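Local coordinates for LAIR1 ecotodomain from MGD21 antibody (Homo sapiens, PDB 7JZK), which binds the V2 domain of a Plasmodium RIFIN through a LAIR1 immunoglobulin domain and probably provides antigen recognition for the insertion antibody MGD21, at the interface of chains A and B. Sequence-based numbering; all coordinates share one arbitrary frame. Chains: chain A, LAIR1 ecotodomain from MGD21 antibody; chain B, Rifin.

Contact 1: the interface of chains A and B. Residues chain A 41, 43-44; chain B 86, 89-90.
A:Tyr43 meets B:Gln86, B:Cys89 and B:Asp90 where a loop of the LAIR1 immunoglobulin domain lies against helix 86-94 of the RIFIN V2 domain, a worked example of a single aromatic side chain read along its whole length by one helix. Its CB sits by the backbone carbonyl O of B:Cys89. The first torsion places CG between the backbone N and the carbonyl carbon (chi1 49°), the crowded position for a side chain, and from there the ring runs along the helix surface. On one side of the ring, CD2 packs against CB of B:Cys89 at 3.5 Å. One face lies over the backbone of B:Asp90, whose CA stands 3.9 Å above the plane toward the rim, while CB of A:Arg41 covers the opposite face from within LAIR1. Further out, CE2 passes close to OE1 of B:Gln86. At the tip, the phenol OH donates a hydrogen bond of 3.2 Å to that same amide oxygen OE1, lying in the carbonyl plane with a C=O...donor angle of 160°. The ring is turned steeply against the amide. The guanidinium of A:Arg41 lies more nearly parallel to the amide, 29° from it, with OE1 of B:Gln86 3.1 Å above its centre; its N-H groups point away from OE1, so the approach is a face contact that may still favour the oxygen electrostatically. A:Leu44 flanks the pair, its CD1 3.7 Å from NE2 of B:Gln86 and its CD2 against CB of B:Cys89.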
loop_
_atom_site.group_PDB
_atom_site.type_symbol
_atom_site.label_atom_id
_atom_site.label_comp_id
_atom_site.label_asym_id
_atom_site.label_seq_id
_atom_site.Cartn_x
_atom_site.Cartn_y
_atom_site.Cartn_z
ATOM N N ARG A 41 -0.613 -6.844 10.266
ATOM C CA ARG A 41 -0.463 -7.510 8.966
ATOM C C ARG A 41 0.612 -6.859 8.107
ATOM O O ARG A 41 0.692 -5.633 8.106
ATOM C CB ARG A 41 -1.822 -7.804 8.337
ATOM C CG ARG A 41 -2.493 -9.039 8.917
ATOM C CD ARG A 41 -3.999 -8.920 8.991
ATOM N NE ARG A 41 -4.438 -7.676 9.599
ATOM C CZ ARG A 41 -5.708 -7.369 9.831
ATOM N NH1 ARG A 41 -6.023 -6.210 10.383
ATOM N NH2 ARG A 41 -6.660 -8.223 9.504
ATOM N N TYR A 43 0.894 -6.447 4.958
ATOM C CA TYR A 43 0.397 -5.611 3.842
ATOM C C TYR A 43 -0.129 -4.251 4.288
ATOM O O TYR A 43 -0.456 -3.460 3.430
ATOM C CB TYR A 43 -0.594 -6.426 3.015
ATOM C CG TYR A 43 -1.676 -7.143 3.780
ATOM C CD1 TYR A 43 -1.550 -8.481 4.104
ATOM C CD2 TYR A 43 -2.842 -6.496 4.143
ATOM C CE1 TYR A 43 -2.546 -9.152 4.788
ATOM C CE2 TYR A 43 -3.848 -7.150 4.827
ATOM C CZ TYR A 43 -3.698 -8.484 5.150
ATOM O OH TYR A 43 -4.680 -9.141 5.824
ATOM N N LEU A 44 -0.267 -4.030 5.579
ATOM C CA LEU A 44 -0.687 -2.707 6.082
ATOM C C LEU A 44 0.567 -2.014 6.602
ATOM O O LEU A 44 1.086 -2.425 7.638
ATOM C CB LEU A 44 -1.754 -2.920 7.149
ATOM C CG LEU A 44 -2.923 -3.807 6.741
ATOM C CD1 LEU A 44 -3.785 -4.144 7.944
ATOM C CD2 LEU A 44 -3.753 -3.134 5.665
ATOM N N GLN B 86 -9.474 -5.117 3.442
ATOM C CA GLN B 86 -8.225 -5.891 3.592
ATOM C C GLN B 86 -7.812 -6.602 2.297
ATOM O O GLN B 86 -6.620 -6.703 2.068
ATOM C CB GLN B 86 -8.381 -6.817 4.793
ATOM C CG GLN B 86 -8.672 -6.071 6.082
ATOM C CD GLN B 86 -7.419 -5.859 6.892
ATOM O OE1 GLN B 86 -6.475 -6.636 6.816
ATOM N NE2 GLN B 86 -7.410 -4.807 7.690
ATOM N N CYS B 89 -5.477 -4.598 0.095
ATOM C CA CYS B 89 -4.128 -4.515 0.637
ATOM C C CYS B 89 -3.420 -5.862 0.552
ATOM O O CYS B 89 -2.225 -5.913 0.259
ATOM C CB CYS B 89 -4.218 -4.018 2.085
ATOM S SG CYS B 89 -5.221 -2.508 2.199
ATOM N N ASP B 90 -4.172 -6.951 0.652
ATOM C CA ASP B 90 -3.645 -8.313 0.590
ATOM C C ASP B 90 -2.941 -8.587 -0.738
ATOM O O ASP B 90 -2.074 -9.467 -0.798
ATOM C CB ASP B 90 -4.809 -9.305 0.819
ATOM C CG ASP B 90 -4.372 -10.781 0.813
ATOM O OD1 ASP B 90 -4.527 -11.452 -0.231
ATOM O OD2 ASP B 90 -3.869 -11.274 1.854
#

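Contact 2: the interface of chains A and B. Residues chain A 36, 47, 81, 86; chain B 97-99, 103-105.
The rings of A:Tyr81 and B:Phe105 meet edge to face, their planes 81° apart, with CD1 of the phenylalanine over the centre of the tyrosine face. CB of B:Phe105 also lies over that face, 3.8 Å from the ring centroid. Here aromatic packing is coupled to a polar anchor: the backbone N of B:Phe105 donates a 2.7 Å hydrogen bond to the phenol OH of A:Tyr81. With CG anti to its backbone N (chi1 -158°), the phenylalanine ring extends past A:Tyr81 to A:Trp86, where its CE1 comes 3.4 Å from CZ2. The indole is covered on both faces, by CD1 of A:Tyr81 toward one rim and by CB of B:Ala99 centrally on the other, 3.4 Å above the plane. The backbone N of A:Trp86 donates to the carbonyl O of B:Lys103 at 3.0 Å. CZ2 of the indole in turn lies over the centre of the A:Arg36 guanidinium. A:Asp47 holds that group side-on, accepting from NE and NH2 through syn lone pairs nearly in the guanidinium plane, which fixes its rotation. NH1 then reaches the backbone N of B:Ala99 through a water 3.0 Å from NH1. The site lies on LAIR1 strands 34-38, 45-48, 74-82 and 85-86, facing RIFIN loop residues between helices 86-94 and 108-126.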
loop_
_atom_site.group_PDB
_atom_site.type_symbol
_atom_site.label_atom_id
_atom_site.label_comp_id
_atom_site.label_asym_id
_atom_site.label_seq_id
_atom_site.Cartn_x
_atom_site.Cartn_y
_atom_site.Cartn_z
ATOM N N ARG A 36 10.077 1.067 7.355
ATOM C CA ARG A 36 8.685 0.696 7.124
ATOM C C ARG A 36 8.054 0.297 8.450
ATOM O O ARG A 36 8.552 -0.615 9.134
ATOM C CB ARG A 36 8.581 -0.460 6.131
ATOM C CG ARG A 36 7.273 -1.227 6.120
ATOM C CD ARG A 36 7.219 -2.167 4.912
ATOM N NE ARG A 36 7.437 -1.466 3.647
ATOM C CZ ARG A 36 7.455 -2.063 2.453
ATOM N NH1 ARG A 36 7.270 -3.379 2.353
ATOM N NH2 ARG A 36 7.655 -1.346 1.351
ATOM N N ASP A 47 5.829 3.712 4.745
ATOM C CA ASP A 47 7.257 3.837 4.511
ATOM C C ASP A 47 7.692 5.287 4.676
ATOM O O ASP A 47 6.910 6.217 4.469
ATOM C CB ASP A 47 7.616 3.333 3.111
ATOM C CG ASP A 47 7.775 1.815 3.057
ATOM O OD1 ASP A 47 7.519 1.168 4.082
ATOM O OD2 ASP A 47 8.091 1.253 1.981
ATOM N N TYR A 81 15.317 -1.121 5.369
ATOM C CA TYR A 81 15.967 -1.583 4.155
ATOM C C TYR A 81 17.346 -0.959 4.068
ATOM O O TYR A 81 17.478 0.258 4.140
ATOM C CB TYR A 81 15.129 -1.227 2.913
ATOM C CG TYR A 81 15.592 -1.910 1.629
ATOM C CD1 TYR A 81 15.235 -3.209 1.342
ATOM C CD2 TYR A 81 16.395 -1.251 0.703
ATOM C CE1 TYR A 81 15.680 -3.839 0.173
ATOM C CE2 TYR A 81 16.832 -1.885 -0.466
ATOM C CZ TYR A 81 16.468 -3.165 -0.721
ATOM O OH TYR A 81 16.882 -3.768 -1.881
ATOM N N TRP A 86 16.095 -6.258 3.036
ATOM C CA TRP A 86 15.288 -5.927 4.187
ATOM C C TRP A 86 15.941 -6.573 5.398
ATOM O O TRP A 86 16.437 -7.697 5.318
ATOM C CB TRP A 86 13.863 -6.468 4.019
ATOM C CG TRP A 86 12.997 -5.656 3.140
ATOM C CD1 TRP A 86 12.529 -6.003 1.903
ATOM C CD2 TRP A 86 12.440 -4.378 3.440
ATOM N NE1 TRP A 86 11.737 -5.001 1.402
ATOM C CE2 TRP A 86 11.660 -3.993 2.330
ATOM C CE3 TRP A 86 12.530 -3.517 4.534
ATOM C CZ2 TRP A 86 10.979 -2.779 2.281
ATOM C CZ3 TRP A 86 11.855 -2.310 4.485
ATOM C CH2 TRP A 86 11.090 -1.955 3.368
ATOM N N ILE B 97 5.178 -7.694 -2.618
ATOM C CA ILE B 97 5.501 -6.322 -2.247
ATOM C C ILE B 97 5.768 -6.199 -0.750
ATOM O O ILE B 97 6.414 -5.229 -0.317
ATOM C CB ILE B 97 4.369 -5.361 -2.675
ATOM C CG1 ILE B 97 4.092 -5.470 -4.167
ATOM C CG2 ILE B 97 4.712 -3.920 -2.382
ATOM C CD1 ILE B 97 2.981 -4.530 -4.591
ATOM N N VAL B 98 5.325 -7.165 0.050
ATOM C CA VAL B 98 5.542 -7.074 1.481
ATOM C C VAL B 98 7.010 -7.343 1.755
ATOM O O VAL B 98 7.680 -8.072 1.013
ATOM C CB VAL B 98 4.628 -8.065 2.227
ATOM C CG1 VAL B 98 3.170 -7.764 1.922
ATOM C CG2 VAL B 98 4.930 -9.477 1.784
ATOM N N ALA B 99 7.531 -6.723 2.800
ATOM C CA ALA B 99 8.956 -6.842 3.079
ATOM C C ALA B 99 9.268 -8.268 3.488
ATOM O O ALA B 99 8.568 -8.860 4.310
ATOM C CB ALA B 99 9.372 -5.869 4.182
ATOM N N LYS B 103 15.927 -10.000 1.397
ATOM C CA LYS B 103 15.769 -9.835 -0.034
ATOM C C LYS B 103 15.691 -8.370 -0.434
ATOM O O LYS B 103 15.531 -7.480 0.389
ATOM C CB LYS B 103 14.553 -10.640 -0.512
ATOM C CG LYS B 103 14.274 -11.838 0.397
ATOM C CD LYS B 103 13.671 -13.043 -0.323
ATOM C CE LYS B 103 12.453 -12.684 -1.158
ATOM N NZ LYS B 103 12.075 -13.860 -1.985
ATOM N N SER B 104 15.840 -8.153 -1.732
ATOM C CA SER B 104 15.891 -6.830 -2.322
ATOM C C SER B 104 14.503 -6.197 -2.415
ATOM O O SER B 104 13.482 -6.851 -2.300
ATOM C CB SER B 104 16.583 -6.892 -3.693
ATOM O OG SER B 104 16.186 -8.041 -4.438
ATOM N N PHE B 105 14.501 -4.882 -2.570
ATOM C CA PHE B 105 13.285 -4.090 -2.595
ATOM C C PHE B 105 12.462 -4.399 -3.837
ATOM O O PHE B 105 13.011 -4.592 -4.926
ATOM C CB PHE B 105 13.647 -2.611 -2.575
ATOM C CG PHE B 105 12.550 -1.727 -2.086
ATOM C CD1 PHE B 105 12.485 -1.387 -0.752
ATOM C CD2 PHE B 105 11.623 -1.181 -2.966
ATOM C CE1 PHE B 105 11.506 -0.560 -0.283
ATOM C CE2 PHE B 105 10.632 -0.337 -2.503
ATOM C CZ PHE B 105 10.568 -0.023 -1.155
HETATM O O HOH W 1 6.004 -5.189 4.428
#

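Contact 3: the interface of chains A and B. Residues chain A 37, 39, 44-46, 76; chain B 76-79.
A:Ser46 takes the backbone N-H of B:Ala78 on its side-chain hydroxyl, OG, in a nearly straight hydrogen bond of 2.9 Å with 167° at the hydrogen. OG lies beside the serine's own backbone N, anti to its carbonyl carbon (chi1 -75°), an orientation that presents it to the RIFIN loop. Next to this bond, the backbone N of A:Tyr45 donates to the carbonyl O of B:Cys76 at 3.0 Å, giving the loop a second backbone tie two residues earlier. The pattern illustrates recognition through main-chain polarity backed by a small side chain. The methyl CB of B:Ala78 is bordered by CD2 of A:Leu37 at 3.7 Å and by CB of A:Ser46 at 3.9 Å. On the RIFIN side, CE1 of B:Phe79 rests 3.8 Å from CB of A:Ser46. CG of A:Arg39 packs against CA of B:Ala78, and the alanine's carbonyl O meets the A:Phe76 ring at its edge, in plane, 3.5 Å from CE2. Further out, CZ of A:Phe76 stands over the guanidinium of A:Arg39 toward its rim, so the two neighbours of the alanine support each other. The site spans LAIR1 strands 34-38, 45-48 and 74-82 with the loop at A:Arg39, against the RIFIN segment that follows helix 61-75.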
loop_
_atom_site.group_PDB
_atom_site.type_symbol
_atom_site.label_atom_id
_atom_site.label_comp_id
_atom_site.label_asym_id
_atom_site.label_seq_id
_atom_site.Cartn_x
_atom_site.Cartn_y
_atom_site.Cartn_z
ATOM N N LEU A 37 6.941 0.951 8.781
ATOM C CA LEU A 37 6.171 0.689 9.986
ATOM C C LEU A 37 4.985 -0.175 9.607
ATOM O O LEU A 37 4.170 0.231 8.768
ATOM C CB LEU A 37 5.714 1.988 10.632
ATOM C CG LEU A 37 4.724 1.842 11.774
ATOM C CD1 LEU A 37 5.444 1.373 13.041
ATOM C CD2 LEU A 37 4.122 3.218 11.992
ATOM N N ARG A 39 1.725 -2.884 10.526
ATOM C CA ARG A 39 0.690 -3.191 11.525
ATOM C C ARG A 39 0.736 -4.686 11.811
ATOM O O ARG A 39 1.713 -5.322 11.465
ATOM C CB ARG A 39 -0.675 -2.743 11.014
ATOM C CG ARG A 39 -0.806 -1.245 10.801
ATOM C CD ARG A 39 -2.043 -0.735 11.504
ATOM N NE ARG A 39 -2.013 -1.080 12.916
ATOM C CZ ARG A 39 -2.952 -0.758 13.792
ATOM N NH1 ARG A 39 -4.013 -0.071 13.413
ATOM N NH2 ARG A 39 -2.826 -1.129 15.049
ATOM N N LEU A 44 -0.267 -4.030 5.579
ATOM C CA LEU A 44 -0.687 -2.707 6.082
ATOM C C LEU A 44 0.567 -2.014 6.602
ATOM O O LEU A 44 1.086 -2.425 7.638
ATOM C CB LEU A 44 -1.754 -2.920 7.149
ATOM C CG LEU A 44 -2.923 -3.807 6.741
ATOM C CD1 LEU A 44 -3.785 -4.144 7.944
ATOM C CD2 LEU A 44 -3.753 -3.134 5.665
ATOM N N TYR A 45 1.066 -1.043 5.844
ATOM C CA TYR A 45 2.360 -0.426 6.204
ATOM C C TYR A 45 2.507 1.024 5.756
ATOM O O TYR A 45 1.784 1.446 4.863
ATOM C CB TYR A 45 3.504 -1.299 5.685
ATOM C CG TYR A 45 3.681 -1.472 4.202
ATOM C CD1 TYR A 45 3.495 -2.707 3.614
ATOM C CD2 TYR A 45 4.128 -0.435 3.405
ATOM C CE1 TYR A 45 3.699 -2.898 2.262
ATOM C CE2 TYR A 45 4.321 -0.603 2.048
ATOM C CZ TYR A 45 4.108 -1.840 1.477
ATOM O OH TYR A 45 4.309 -2.009 0.146
ATOM N N SER A 46 3.449 1.746 6.360
ATOM C CA SER A 46 3.799 3.083 5.894
ATOM C C SER A 46 5.314 3.184 5.848
ATOM O O SER A 46 6.000 2.797 6.805
ATOM C CB SER A 46 3.218 4.155 6.805
ATOM O OG SER A 46 1.820 4.285 6.578
ATOM N N PHE A 76 2.193 -2.820 16.111
ATOM C CA PHE A 76 3.067 -2.088 15.197
ATOM C C PHE A 76 4.480 -2.650 15.320
ATOM O O PHE A 76 4.880 -3.105 16.390
ATOM C CB PHE A 76 3.126 -0.567 15.491
ATOM C CG PHE A 76 1.799 0.147 15.350
ATOM C CD1 PHE A 76 0.881 0.153 16.402
ATOM C CD2 PHE A 76 1.470 0.829 14.173
ATOM C CE1 PHE A 76 -0.333 0.815 16.281
ATOM C CE2 PHE A 76 0.257 1.499 14.051
ATOM C CZ PHE A 76 -0.647 1.487 15.103
ATOM N N CYS B 76 -3.918 1.505 2.676
ATOM C CA CYS B 76 -3.304 0.362 3.338
ATOM C C CYS B 76 -2.123 0.822 4.171
ATOM O O CYS B 76 -1.038 0.245 4.121
ATOM C CB CYS B 76 -2.831 -0.672 2.333
ATOM S SG CYS B 76 -4.095 -1.154 1.194
ATOM N N ASP B 77 -2.321 1.861 4.969
ATOM C CA ASP B 77 -1.224 2.487 5.693
ATOM C C ASP B 77 -1.269 2.183 7.188
ATOM O O ASP B 77 -2.248 1.649 7.721
ATOM C CB ASP B 77 -1.225 4.006 5.496
ATOM C CG ASP B 77 -2.467 4.677 6.062
ATOM O OD1 ASP B 77 -3.611 4.293 5.711
ATOM O OD2 ASP B 77 -2.290 5.554 6.936
ATOM N N ALA B 78 -0.177 2.564 7.869
ATOM C CA ALA B 78 -0.047 2.318 9.296
ATOM C C ALA B 78 -0.752 3.380 10.134
ATOM O O ALA B 78 -1.061 3.123 11.300
ATOM C CB ALA B 78 1.448 2.226 9.676
ATOM N N PHE B 79 -1.004 4.565 9.571
ATOM C CA PHE B 79 -1.623 5.683 10.290
ATOM C C PHE B 79 -3.146 5.609 10.376
ATOM O O PHE B 79 -3.722 6.053 11.373
ATOM C CB PHE B 79 -1.280 7.003 9.599
ATOM C CG PHE B 79 0.168 7.337 9.609
ATOM C CD1 PHE B 79 0.944 7.138 8.480
ATOM C CD2 PHE B 79 0.771 7.810 10.767
ATOM C CE1 PHE B 79 2.309 7.442 8.493
ATOM C CE2 PHE B 79 2.126 8.123 10.788
ATOM C CZ PHE B 79 2.894 7.933 9.649
#

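Contact 1 and contact 3 are neighbours, their C-alpha centres about 9 Å apart, and they share A:Leu44. They are also joined within RIFIN by the disulfide between B:Cys76 and B:Cys89, which ties the loop of contact 3 to the helix of contact 1. The C-alpha centre of contact 2 lies about 14 Å from that of contact 1 and 13 Å from that of contact 3. LAIR1 strands 34-38, 45-48 and 74-82 contribute to both contact 2 and contact 3. Three separate RIFIN segments therefore meet one face of a single immunoglobulin domain, a spread that probably helps fix the orientation of the complex.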